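Local structure of amine oxidase (Emericella nidulans, 3PGB) at the interface of chains A and B. The protein is a copper- and topaquinone-dependent amine oxidase, which probably oxidises primary amines to aldehydes with release of hydrogen peroxide and ammonia. Numbering follows the deposited sequence. Chains: chain A/B, Putative uncharacterized protein.

Contact 1: the interface of chains A and B. Residues chain A 505, 708-711; chain B 455-457, 728.
A backbone hydrogen bond ties the two subunits together in this loop-to-loop patch of the two-fold dimer interface: the amide N of A:Phe710 donates to the carbonyl O of B:Met456 at 2.7 Å. The bond is nearly straight at the hydrogen (162°). Because main chain meets main chain, this link itself asks little of either side chain.

A second hydrogen bond works within chain A. The hydroxyl OG of A:Ser505 donates to the carbonyl O of A:Thr708 at 2.5 Å, tilted somewhat from the carbonyl plane. Serine suits the place because its short hydroxyl reaches the neighbouring loop while the rest stays small: CB sits over one face of the A:Phe710 ring, toward its rim, and OG also touches CA of B:Ala457 at 3.5 Å. A:Ser505 thus probably steadies the segment that carries the intersubunit bond.

Apolar packing surrounds these polar links. One side of the A:Phe710 ring meets chain B, with CE2 3.9 Å from CG of B:Pro455 and CD2 3.9 Å from CA of B:Ala457. Alanine's short methyl fits beside the A:Ser505 hydroxyl while its CA faces the ring, and the compact proline ring offers a rigid apolar surface. B:Met456 has its CG anti to the backbone N (chi1 173°), but the chain then bends, bringing CE to 3.7 Å from CB of A:Val709. The flexible thioether can follow the surface of the opposing loop; its modelled approach to A:Thr711 is too tight to be reliable. On the other flank, CG1 of A:Val709 packs against the carboxylate of B:Asp728, its OD2 at 3.8 Å, in a van der Waals contact.

In the fold, residues 708-711 form a loop between the 3-10 helix 702-704 and strand 714-722, and A:Ser505 directly follows strand 498-504. Opposite them, B:Met456 immediately precedes strand 457-460, while B:Asp728 adjoins the 3-10 helix 729-732.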
ATOM      1  N   SER A 505      15.774  -1.879  -3.393  1.00 12.79           N
ATOM      2  CA  SER A 505      16.402  -1.265  -4.549  1.00 12.70           C
ATOM      3  C   SER A 505      17.780  -1.899  -4.702  1.00 12.67           C
ATOM      4  O   SER A 505      18.010  -2.990  -4.191  1.00 12.56           O
ATOM      5  CB  SER A 505      16.500   0.250  -4.371  1.00 12.62           C
ATOM      6  OG  SER A 505      16.949   0.867  -5.565  1.00 12.24           O
ATOM      7  N   THR A 708      16.765  -1.828  -9.263  1.00 14.13           N
ATOM      8  CA  THR A 708      15.368  -1.966  -8.895  1.00 14.28           C
ATOM      9  C   THR A 708      14.953  -0.684  -8.188  1.00 14.55           C
ATOM     10  O   THR A 708      15.789  -0.012  -7.588  1.00 14.99           O
ATOM     11  CB  THR A 708      15.162  -3.191  -7.985  1.00 14.07           C
ATOM     12  OG1 THR A 708      15.553  -4.362  -8.702  1.00 13.91           O
ATOM     13  CG2 THR A 708      13.705  -3.339  -7.543  1.00 13.77           C
ATOM     14  N   VAL A 709      13.676  -0.342  -8.281  1.00 14.91           N
ATOM     15  CA  VAL A 709      13.167   0.909  -7.726  1.00 15.38           C
ATOM     16  C   VAL A 709      12.275   0.658  -6.509  1.00 15.86           C
ATOM     17  O   VAL A 709      11.524  -0.326  -6.466  1.00 15.87           O
ATOM     18  CB  VAL A 709      12.389   1.719  -8.793  1.00 15.39           C
ATOM     19  CG1 VAL A 709      13.286   2.008  -9.982  1.00 15.13           C
ATOM     20  CG2 VAL A 709      11.132   0.981  -9.237  1.00 15.16           C
ATOM     21  N   PHE A 710      12.360   1.562  -5.534  1.00 16.07           N
ATOM     22  CA  PHE A 710      11.611   1.440  -4.282  1.00 16.18           C
ATOM     23  C   PHE A 710      10.098   1.603  -4.442  1.00 16.30           C
ATOM     24  O   PHE A 710       9.335   1.153  -3.589  1.00 16.36           O
ATOM     25  CB  PHE A 710      12.092   2.487  -3.269  1.00 16.28           C
ATOM     26  CG  PHE A 710      13.420   2.173  -2.624  1.00 16.44           C
ATOM     27  CD1 PHE A 710      13.632   0.961  -1.980  1.00 16.27           C
ATOM     28  CD2 PHE A 710      14.442   3.119  -2.614  1.00 16.49           C
ATOM     29  CE1 PHE A 710      14.846   0.678  -1.370  1.00 17.41           C
ATOM     30  CE2 PHE A 710      15.660   2.848  -2.001  1.00 16.80           C
ATOM     31  CZ  PHE A 710      15.865   1.625  -1.377  1.00 16.85           C
ATOM     32  N   THR A 711       9.662   2.270  -5.505  1.00 16.25           N
ATOM     33  CA  THR A 711       8.241   2.542  -5.695  1.00 16.29           C
ATOM     34  C   THR A 711       7.415   1.267  -5.724  1.00 16.60           C
ATOM     35  O   THR A 711       6.370   1.182  -5.096  1.00 16.74           O
ATOM     36  CB  THR A 711       7.983   3.282  -7.019  1.00 16.25           C
ATOM     37  OG1 THR A 711       8.914   2.816  -8.004  1.00 15.61           O
ATOM     38  CG2 THR A 711       8.114   4.790  -6.837  1.00 15.51           C
TER
ATOM     39  N   PRO B 455      13.110   7.572  -1.004  1.00 15.24           N
ATOM     40  CA  PRO B 455      13.706   7.843  -2.307  1.00 15.12           C
ATOM     41  C   PRO B 455      13.223   6.863  -3.368  1.00 15.05           C
ATOM     42  O   PRO B 455      12.681   5.817  -3.035  1.00 14.94           O
ATOM     43  CB  PRO B 455      15.199   7.644  -2.047  1.00 15.05           C
ATOM     44  CG  PRO B 455      15.247   6.606  -1.012  1.00 14.89           C
ATOM     45  CD  PRO B 455      14.041   6.840  -0.132  1.00 15.38           C
ATOM     46  N   MET B 456      13.422   7.215  -4.634  1.00 14.98           N
ATOM     47  CA  MET B 456      13.060   6.348  -5.753  1.00 15.01           C
ATOM     48  C   MET B 456      13.980   5.119  -5.825  1.00 14.75           C
ATOM     49  O   MET B 456      13.518   3.989  -6.005  1.00 14.70           O
ATOM     50  CB  MET B 456      13.148   7.141  -7.066  1.00 15.30           C
ATOM     51  CG  MET B 456      12.960   6.330  -8.353  1.00 16.10           C
ATOM     52  SD  MET B 456      11.229   5.962  -8.691  1.00 17.49           S
ATOM     53  CE  MET B 456      10.927   4.774  -7.421  1.00 18.46           C
ATOM     54  N   ALA B 457      15.282   5.354  -5.688  1.00 14.33           N
ATOM     55  CA  ALA B 457      16.280   4.301  -5.842  1.00 14.17           C
ATOM     56  C   ALA B 457      17.565   4.666  -5.107  1.00 14.11           C
ATOM     57  O   ALA B 457      17.831   5.839  -4.836  1.00 13.86           O
ATOM     58  CB  ALA B 457      16.566   4.069  -7.322  1.00 13.90           C
ATOM     59  N   ASP B 728      15.158   1.557 -16.692  1.00 15.19           N
ATOM     60  CA  ASP B 728      14.422   2.420 -15.772  1.00 15.03           C
ATOM     61  C   ASP B 728      14.496   3.890 -16.217  1.00 14.96           C
ATOM     62  O   ASP B 728      15.586   4.451 -16.287  1.00 14.87           O
ATOM     63  CB  ASP B 728      15.015   2.277 -14.365  1.00 15.12           C
ATOM     64  CG  ASP B 728      14.509   3.339 -13.394  1.00 15.36           C
ATOM     65  OD1 ASP B 728      13.316   3.697 -13.453  1.00 14.12           O
ATOM     66  OD2 ASP B 728      15.320   3.810 -12.568  1.00 15.00           O
TER

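Contact 2: the interface of chains A and B. Residues chain A 337, 471, 735, 755; chain B 323, 325, 327.
B:Lys325 and B:Pro327 have extended, polyproline-like backbones that carry their segment past A:Arg337 and A:Val471, whereas B:Asp323 has helix-like backbone torsions. A:Arg337, long enough to reach across to an acidic partner, makes the charged link: its NH1 forms a salt bridge and hydrogen bond with the carboxylate OD1 of B:Asp323 at 2.9 Å. The two flat groups are inclined by 39°, and NH1 meets OD1 from above the carboxylate plane, so this is not a flat, two-pronged pairing. The carbonyl O of B:Asp323 lies at the guanidinium edge, in its plane, but NH1 directs no hydrogen at it; a weak bond from NH1 reaches the carbonyl O of B:Lys325 at 3.3 Å.

A bend in the arginine chain (chi3 -47°) turns the guanidinium toward these acceptors. B:Pro327 packs CB over part of one guanidinium face, 3.6 Å above the plane and toward the rim. The same CB touches CG2 of A:Val471 at 3.6 Å, the branched valine giving the compact, rigid proline an apolar partner beside the cation. B:Lys325 runs past the arginine in the opposite direction, CB 3.6 Å from CD, and its extended chain carries the amine NZ away from the guanidinium.

A:Asn735 is modelled with OD1 2.9 Å from the carbonyl O and 3.0 Å from the carboxylate OD1 of B:Asp323, unfavourable meetings of acceptors. The amide orientation is therefore doubtful; exchanging its N and O could offer N-H groups to both.

Charge pairing and proline packing together fasten the B:Asp323-B:Pro327 segment to the partner, and plausibly help stabilise the dimer characteristic of copper amine oxidases.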
ATOM      1  N   ARG A 337       9.163  17.465  16.947  1.00 15.53           N
ATOM      2  CA  ARG A 337       8.094  17.379  17.958  1.00 15.33           C
ATOM      3  C   ARG A 337       8.067  16.023  18.671  1.00 14.95           C
ATOM      4  O   ARG A 337       7.010  15.440  18.891  1.00 15.23           O
ATOM      5  CB  ARG A 337       6.737  17.666  17.324  1.00 15.32           C
ATOM      6  CG  ARG A 337       6.611  19.064  16.726  1.00 15.66           C
ATOM      7  CD  ARG A 337       5.170  19.344  16.309  1.00 15.86           C
ATOM      8  NE  ARG A 337       4.630  18.218  15.555  1.00 15.63           N
ATOM      9  CZ  ARG A 337       3.342  17.909  15.440  1.00 15.19           C
ATOM     10  NH1 ARG A 337       2.396  18.637  16.015  1.00 14.53           N
ATOM     11  NH2 ARG A 337       3.005  16.841  14.732  1.00 16.12           N
ATOM     12  N   VAL A 471      -0.214  13.608  10.340  1.00 15.60           N
ATOM     13  CA  VAL A 471       1.183  13.752  10.719  1.00 15.48           C
ATOM     14  C   VAL A 471       1.621  12.492  11.456  1.00 15.32           C
ATOM     15  O   VAL A 471       1.019  12.125  12.470  1.00 15.45           O
ATOM     16  CB  VAL A 471       1.405  14.991  11.604  1.00 15.47           C
ATOM     17  CG1 VAL A 471       2.886  15.151  11.919  1.00 15.58           C
ATOM     18  CG2 VAL A 471       0.868  16.235  10.913  1.00 14.99           C
ATOM     19  N   ASN A 735      -4.144  19.721  15.375  1.00 16.53           N
ATOM     20  CA  ASN A 735      -3.840  20.009  13.971  1.00 16.69           C
ATOM     21  C   ASN A 735      -4.960  19.570  13.020  1.00 17.08           C
ATOM     22  O   ASN A 735      -4.758  18.795  12.088  1.00 16.79           O
ATOM     23  CB  ASN A 735      -2.487  19.408  13.604  1.00 16.43           C
ATOM     24  CG  ASN A 735      -1.365  20.000  14.435  1.00 15.86           C
ATOM     25  OD1 ASN A 735      -0.931  19.406  15.419  1.00 15.10           O
ATOM     26  ND2 ASN A 735      -0.929  21.201  14.073  1.00 14.14           N
ATOM     27  N   SER A 755      -0.778  25.996  15.944  1.00 26.26           N
ATOM     28  CA  SER A 755       0.099  27.127  15.690  1.00 26.89           C
ATOM     29  C   SER A 755      -0.537  28.109  14.705  1.00 27.29           C
ATOM     30  O   SER A 755      -1.080  27.689  13.680  1.00 27.09           O
ATOM     31  CB  SER A 755       1.427  26.614  15.126  1.00 26.98           C
ATOM     32  OG  SER A 755       2.423  27.617  15.149  1.00 27.54           O
TER
ATOM     33  N   ASP B 323       2.134  18.847  20.501  1.00 18.25           N
ATOM     34  CA  ASP B 323       1.294  18.839  19.299  1.00 18.52           C
ATOM     35  C   ASP B 323       0.872  20.242  18.870  1.00 18.97           C
ATOM     36  O   ASP B 323       0.530  20.446  17.706  1.00 19.09           O
ATOM     37  CB  ASP B 323       0.064  17.937  19.474  1.00 18.55           C
ATOM     38  CG  ASP B 323      -0.593  17.570  18.142  1.00 18.56           C
ATOM     39  OD1 ASP B 323       0.129  17.231  17.180  1.00 19.47           O
ATOM     40  OD2 ASP B 323      -1.833  17.617  18.053  1.00 18.21           O
ATOM     41  N   LYS B 325       2.856  22.704  18.567  1.00 20.38           N
ATOM     42  CA  LYS B 325       3.888  23.186  17.650  1.00 20.47           C
ATOM     43  C   LYS B 325       3.520  22.824  16.215  1.00 20.45           C
ATOM     44  O   LYS B 325       2.772  21.875  15.979  1.00 20.33           O
ATOM     45  CB  LYS B 325       5.240  22.560  17.974  1.00 20.75           C
ATOM     46  CG  LYS B 325       5.894  23.027  19.269  1.00 20.97           C
ATOM     47  CD  LYS B 325       7.077  22.110  19.590  1.00 21.25           C
ATOM     48  CE  LYS B 325       7.928  22.615  20.740  1.00 21.39           C
ATOM     49  NZ  LYS B 325       9.067  21.683  21.007  1.00 20.89           N
ATOM     50  N   PRO B 327       3.557  21.100  12.802  1.00 19.57           N
ATOM     51  CA  PRO B 327       4.108  19.914  12.175  1.00 19.53           C
ATOM     52  C   PRO B 327       4.848  20.266  10.888  1.00 19.51           C
ATOM     53  O   PRO B 327       4.689  21.375  10.375  1.00 19.41           O
ATOM     54  CB  PRO B 327       2.869  19.079  11.862  1.00 19.51           C
ATOM     55  CG  PRO B 327       1.773  20.068  11.744  1.00 19.26           C
ATOM     56  CD  PRO B 327       2.086  21.116  12.744  1.00 19.48           C
TER

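The centres of contact 1 and contact 2 lie about 30 Å apart, and they share no residues. Both join the same two chains, and the two-fold symmetry repeats each with the chains exchanged, so the dimer is pinned at separated points. Chain B supplies the first residue of strand 457-460 and the loop before it to contact 1, while chain A supplies the start of strand 471-479 to contact 2. Contact 1 is centred about 17 Å from A:Asp403, the predicted catalytic base, and contact 2 about 37 Å away. Both are centred well away from A:Asp403, which suggests a role in assembly.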